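Local coordinates for protein citrate synthase (Metallosphaera sedula, PDB 6ABW) that probably catalyses the condensation of acetyl-CoA with oxaloacetate and water to citrate and CoA, a step of the tricarboxylic acid cycle, at residues L30-G35 / I39-G44; A139-A144 / A156-S161. One frame throughout, in Å; residues are numbered along the deposited sequence.

Contact 1 (L30-G35 / I39-G44); sequences LTYIDG and ILRYGG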
loop_
_atom_site.group_PDB
_atom_site.type_symbol
_atom_site.label_atom_id
_atom_site.label_comp_id
_atom_site.label_asym_id
_atom_site.label_seq_id
_atom_site.Cartn_x
_atom_site.Cartn_y
_atom_site.Cartn_z
ATOM N N LEU A 30 -1.902 -15.602 -17.067
ATOM C CA LEU A 30 -0.958 -16.124 -16.109
ATOM C C LEU A 30 -1.379 -17.462 -15.531
ATOM O O LEU A 30 -0.578 -18.417 -15.549
ATOM C CB LEU A 30 -0.752 -15.121 -14.953
ATOM C CG LEU A 30 -0.074 -13.775 -15.333
ATOM C CD1 LEU A 30 -0.113 -12.794 -14.132
ATOM C CD2 LEU A 30 1.347 -13.971 -15.846
ATOM N N THR A 31 -2.581 -17.506 -14.966
ATOM C CA THR A 31 -2.955 -18.590 -14.071
ATOM C C THR A 31 -4.358 -19.044 -14.425
ATOM O O THR A 31 -5.271 -18.199 -14.528
ATOM C CB THR A 31 -2.917 -18.123 -12.587
ATOM O OG1 THR A 31 -1.608 -17.595 -12.325
ATOM C CG2 THR A 31 -3.080 -19.197 -11.704
ATOM N N TYR A 32 -4.466 -20.341 -14.667
ATOM C CA TYR A 32 -5.769 -20.999 -14.924
ATOM C C TYR A 32 -6.108 -21.911 -13.743
ATOM O O TYR A 32 -5.290 -22.701 -13.313
ATOM C CB TYR A 32 -5.665 -21.816 -16.214
ATOM C CG TYR A 32 -6.872 -22.681 -16.484
ATOM C CD1 TYR A 32 -8.061 -22.104 -16.904
ATOM C CD2 TYR A 32 -6.803 -24.059 -16.298
ATOM C CE1 TYR A 32 -9.185 -22.876 -17.101
ATOM C CE2 TYR A 32 -7.938 -24.864 -16.547
ATOM C CZ TYR A 32 -9.094 -24.241 -16.967
ATOM O OH TYR A 32 -10.254 -24.953 -17.188
ATOM N N ILE A 33 -7.340 -21.832 -13.265
ATOM C CA ILE A 33 -7.802 -22.665 -12.160
ATOM C C ILE A 33 -9.091 -23.334 -12.563
ATOM O O ILE A 33 -9.984 -22.640 -13.049
ATOM C CB ILE A 33 -8.035 -21.841 -10.864
ATOM C CG1 ILE A 33 -6.752 -21.172 -10.434
ATOM C CG2 ILE A 33 -8.491 -22.757 -9.745
ATOM C CD1 ILE A 33 -6.954 -20.025 -9.479
ATOM N N ASP A 34 -9.150 -24.658 -12.421
ATOM C CA ASP A 34 -10.406 -25.409 -12.567
ATOM C C ASP A 34 -10.760 -25.981 -11.205
ATOM O O ASP A 34 -10.189 -26.941 -10.763
ATOM C CB ASP A 34 -10.268 -26.482 -13.662
ATOM C CG ASP A 34 -11.547 -27.377 -13.820
ATOM O OD1 ASP A 34 -12.542 -27.232 -13.086
ATOM O OD2 ASP A 34 -11.503 -28.277 -14.696
ATOM N N GLY A 35 -11.663 -25.319 -10.502
ATOM C CA GLY A 35 -12.042 -25.763 -9.167
ATOM C C GLY A 35 -12.733 -27.119 -9.076
ATOM O O GLY A 35 -12.604 -27.841 -8.070
ATOM N N ILE A 39 -7.410 -28.404 -10.928
ATOM C CA ILE A 39 -6.363 -28.121 -11.907
ATOM C C ILE A 39 -5.864 -26.713 -11.710
ATOM O O ILE A 39 -6.655 -25.802 -11.569
ATOM C CB ILE A 39 -6.864 -28.252 -13.353
ATOM C CG1 ILE A 39 -7.404 -29.686 -13.608
ATOM C CG2 ILE A 39 -5.773 -27.846 -14.363
ATOM C CD1 ILE A 39 -8.090 -29.809 -14.947
ATOM N N LEU A 40 -4.539 -26.591 -11.671
ATOM C CA LEU A 40 -3.870 -25.309 -11.576
ATOM C C LEU A 40 -2.761 -25.315 -12.650
ATOM O O LEU A 40 -1.907 -26.228 -12.678
ATOM C CB LEU A 40 -3.249 -25.149 -10.172
ATOM C CG LEU A 40 -2.443 -23.884 -10.079
ATOM C CD1 LEU A 40 -3.187 -22.618 -10.324
ATOM C CD2 LEU A 40 -1.743 -23.870 -8.714
ATOM N N ARG A 41 -2.804 -24.326 -13.527
ATOM C CA ARG A 41 -1.769 -24.128 -14.554
ATOM C C ARG A 41 -1.244 -22.724 -14.530
ATOM O O ARG A 41 -1.989 -21.816 -14.308
ATOM C CB ARG A 41 -2.283 -24.372 -15.974
ATOM C CG ARG A 41 -2.793 -25.792 -16.136
ATOM C CD ARG A 41 -3.316 -25.984 -17.519
ATOM N NE ARG A 41 -4.036 -27.239 -17.543
ATOM C CZ ARG A 41 -5.178 -27.436 -18.185
ATOM N NH1 ARG A 41 -5.720 -28.656 -18.107
ATOM N NH2 ARG A 41 -5.739 -26.486 -18.942
ATOM N N TYR A 42 0.050 -22.579 -14.766
ATOM C CA TYR A 42 0.677 -21.283 -15.026
ATOM C C TYR A 42 1.018 -21.281 -16.548
ATOM O O TYR A 42 1.824 -22.100 -16.976
ATOM C CB TYR A 42 1.956 -21.095 -14.264
ATOM C CG TYR A 42 1.862 -20.985 -12.720
ATOM C CD1 TYR A 42 0.679 -20.623 -12.073
ATOM C CD2 TYR A 42 2.934 -21.333 -11.960
ATOM C CE1 TYR A 42 0.603 -20.550 -10.669
ATOM C CE2 TYR A 42 2.899 -21.277 -10.561
ATOM C CZ TYR A 42 1.738 -20.897 -9.904
ATOM O OH TYR A 42 1.735 -20.797 -8.513
ATOM N N GLY A 43 0.419 -20.346 -17.289
ATOM C CA GLY A 43 0.764 -20.162 -18.689
ATOM C C GLY A 43 0.560 -21.459 -19.515
ATOM O O GLY A 43 1.332 -21.752 -20.428
ATOM N N GLY A 44 -0.401 -22.253 -19.095
ATOM C CA GLY A 44 -0.778 -23.538 -19.736
ATOM C C GLY A 44 -0.079 -24.772 -19.219
ATOM O O GLY A 44 -0.458 -25.918 -19.588
#

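Contact 2 (A139-A144 / A156-S161); sequences ASTVVA and AIPEPS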
loop_
_atom_site.group_PDB
_atom_site.type_symbol
_atom_site.label_atom_id
_atom_site.label_comp_id
_atom_site.label_asym_id
_atom_site.label_seq_id
_atom_site.Cartn_x
_atom_site.Cartn_y
_atom_site.Cartn_z
ATOM N N ALA A 139 13.528 -9.250 -2.925
ATOM C CA ALA A 139 12.601 -9.920 -1.995
ATOM C C ALA A 139 13.300 -10.999 -1.219
ATOM O O ALA A 139 13.090 -11.127 -0.016
ATOM C CB ALA A 139 11.357 -10.434 -2.701
ATOM N N SER A 140 14.189 -11.732 -1.892
ATOM C CA SER A 140 15.032 -12.733 -1.220
ATOM C C SER A 140 15.907 -12.096 -0.138
ATOM O O SER A 140 15.932 -12.549 1.033
ATOM C CB SER A 140 15.885 -13.476 -2.289
ATOM O OG SER A 140 16.708 -14.405 -1.662
ATOM N N THR A 141 16.591 -11.021 -0.498
ATOM C CA THR A 141 17.420 -10.312 0.465
ATOM C C THR A 141 16.656 -9.801 1.672
ATOM O O THR A 141 17.070 -9.968 2.807
ATOM C CB THR A 141 18.099 -9.169 -0.254
ATOM O OG1 THR A 141 18.863 -9.702 -1.365
ATOM C CG2 THR A 141 19.051 -8.406 0.685
ATOM N N VAL A 142 15.500 -9.198 1.402
ATOM C CA VAL A 142 14.614 -8.705 2.457
ATOM C C VAL A 142 14.105 -9.788 3.370
ATOM O O VAL A 142 14.246 -9.668 4.590
ATOM C CB VAL A 142 13.451 -7.911 1.845
ATOM C CG1 VAL A 142 12.384 -7.602 2.889
ATOM C CG2 VAL A 142 14.049 -6.621 1.240
ATOM N N VAL A 143 13.613 -10.903 2.826
ATOM C CA VAL A 143 13.017 -11.914 3.679
ATOM C C VAL A 143 14.075 -12.618 4.563
ATOM O O VAL A 143 13.887 -12.813 5.771
ATOM C CB VAL A 143 12.170 -12.886 2.854
ATOM C CG1 VAL A 143 11.647 -13.969 3.755
ATOM C CG2 VAL A 143 10.975 -12.161 2.235
ATOM N N ALA A 144 15.248 -12.846 3.992
ATOM C CA ALA A 144 16.332 -13.488 4.708
ATOM C C ALA A 144 16.753 -12.592 5.899
ATOM O O ALA A 144 16.964 -13.083 7.009
ATOM C CB ALA A 144 17.508 -13.732 3.736
ATOM N N ALA A 156 22.891 -10.863 6.349
ATOM C CA ALA A 156 23.548 -11.636 5.280
ATOM C C ALA A 156 22.858 -11.348 3.969
ATOM O O ALA A 156 21.628 -11.497 3.883
ATOM C CB ALA A 156 23.428 -13.124 5.540
ATOM N N ILE A 157 23.631 -11.089 2.942
ATOM C CA ILE A 157 23.101 -10.850 1.579
ATOM C C ILE A 157 23.228 -12.109 0.772
ATOM O O ILE A 157 24.332 -12.727 0.728
ATOM C CB ILE A 157 23.921 -9.725 0.894
ATOM C CG1 ILE A 157 24.013 -8.473 1.803
ATOM C CG2 ILE A 157 23.364 -9.391 -0.517
ATOM C CD1 ILE A 157 22.674 -7.826 2.128
ATOM N N PRO A 158 22.133 -12.544 0.099
ATOM C CA PRO A 158 22.296 -13.681 -0.820
ATOM C C PRO A 158 23.398 -13.490 -1.846
ATOM O O PRO A 158 23.604 -12.389 -2.359
ATOM C CB PRO A 158 20.974 -13.812 -1.479
ATOM C CG PRO A 158 19.980 -13.105 -0.505
ATOM C CD PRO A 158 20.782 -11.975 0.033
ATOM N N GLU A 159 24.085 -14.578 -2.118
ATOM C CA GLU A 159 25.163 -14.599 -3.111
ATOM C C GLU A 159 24.865 -15.603 -4.172
ATOM O O GLU A 159 24.111 -16.568 -3.930
ATOM C CB GLU A 159 26.458 -14.983 -2.441
ATOM C CG GLU A 159 26.717 -14.071 -1.301
ATOM C CD GLU A 159 28.115 -14.150 -0.786
ATOM O OE1 GLU A 159 28.626 -15.274 -0.545
ATOM O OE2 GLU A 159 28.670 -13.067 -0.595
ATOM N N PRO A 160 25.476 -15.427 -5.355
ATOM C CA PRO A 160 25.299 -16.384 -6.425
ATOM C C PRO A 160 25.528 -17.815 -5.997
ATOM O O PRO A 160 26.347 -18.110 -5.128
ATOM C CB PRO A 160 26.362 -15.977 -7.428
ATOM C CG PRO A 160 26.581 -14.551 -7.145
ATOM C CD PRO A 160 26.596 -14.517 -5.659
ATOM N N SER A 161 24.739 -18.724 -6.556
ATOM C CA SER A 161 24.864 -20.168 -6.288
ATOM C C SER A 161 24.207 -20.851 -7.431
ATOM O O SER A 161 23.772 -20.216 -8.400
ATOM C CB SER A 161 24.263 -20.600 -4.911
ATOM O OG SER A 161 22.834 -20.710 -4.943
#

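Contact 1 (L30-G35 / I39-G44)
The carbonyl oxygen of Leu30 is gripped twice from segment 39-44: Gly43 N binds Leu30 O at 2.8 Å, and the CA-H of Tyr42 touches the same oxygen at 3.2 Å. The Gly43 bond is bent, its donor well above the carbonyl plane, where the chain leaves the strand; the positive phi of Gly43 (58°) suits a residue without a side chain. Further along, the bonds straighten. Tyr32 and Arg41 exchange both backbone bonds, with Arg41 N to Tyr32 O at 3.0 Å and in the carbonyl plane, and Asp34 and Ile39 form the second such pair. This is an antiparallel beta hairpin, strands 31-34 and 39-42, with Thr31-Tyr42 and Ile33-Leu40 as its non-hydrogen-bonded pairs. Asp34 suits the tight end, because its carboxylate turns to the connection, where OD2 bonds Asn37, while its CB packs on Ile39 CB at 3.8 Å. On the same face, Tyr32 and Arg41 run side by side. Arg41, extended from CG to NE, lays one guanidinium face over Tyr32 CE2, 3.6 Å from NH2, with the two planes only 20° apart; Ile39 CG2 meets the ring edge. Tyr375 of the second subunit also meets that ring, placing this face at the dimer interface. The other face is turned into the subunit. There Leu40, its CG anti to the backbone N (chi1 175°), swings CD1 back over the partner strand, 3.7 Å from Thr31 CG2, and CD1 also packs against Ile33 CG1. Thr31 OG1 lies beside the Tyr42 ring but bonds Asp194, and the Tyr42 hydroxyl reaches Ile190 O, so both polar ends are satisfied within the interior. Ile33 is apolar and branched; its side chain leans on His195 and Tyr273 and lies about 6 Å from that of His270, the probable active-site histidine.

Contact 2 (A139-A144 / A156-S161)
Thr141 and Pro158 make the tight part of this contact, where the methylene CD of the proline ring presses on the threonine hydroxyl, OG1 to CD 3.3 Å. The neighbouring ring carbon CG touches both Thr141 OG1 and Ser140 OG, 3.7 Å from the latter. No hydrogen bond crosses between the segments. A proline suits the place, since it offers a compact apolar wedge and brings no N-H that would need a partner here. Thr141 uses its two branches for different tasks: at chi1 -57° the methyl is opposite the backbone N, while OG1 is turned to the ring and hydrogen-bonds Tyr85 O, so this buried oxygen is satisfied. Reduced to an alanine, this position is likely to leave Tyr85 O without that partner and a gap beside Pro158 CD, letting the ring shift. Ser140 is small enough to let the proline come close, and it also touches Phe164 and Phe168 of helix 164-173. The other side is looser. Ile157 starts out from its backbone away from the helix, but chi2 of -62° bends CD1 back to the Thr141 methyl, CG2 to CD1 3.9 Å, an ordinary van der Waals touch by a partly exposed residue. Beyond Pro158 the extended chain leaves the helix, and Glu159 and Pro160 lie out in solvent. A polar tie runs alongside: Asn145 ND2 hydrogen-bonds both Thr141 O and Ala156 O, joining helix and loop through a residue of the same helix. The contact is thus a helix followed by a returning loop, in which the chain leaving helix 128-151 doubles back along its flank before helix 164-173, one of the helix-to-helix connections of the largely helical citrate synthase fold.

From the N terminus the chain first reaches contact 1, where 39-44 turns back on 30-35 after a connection of only three residues and closes a short hairpin near the predicted active-site histidine and the dimer interface. A run of helices follows, 47-53 to 104-119, and then helix 128-151 with the loop behind it makes contact 2, a longer loop closure spanning eleven residues, seven of them the end of that helix. The two are in series: the first closes before the second opens, and they neither nest nor cross. Their centres lie 29 Å apart. Contact 1 ties strand to strand, while contact 2 joins a helix to the approach to helix 164-173; helix 342-365 borders both.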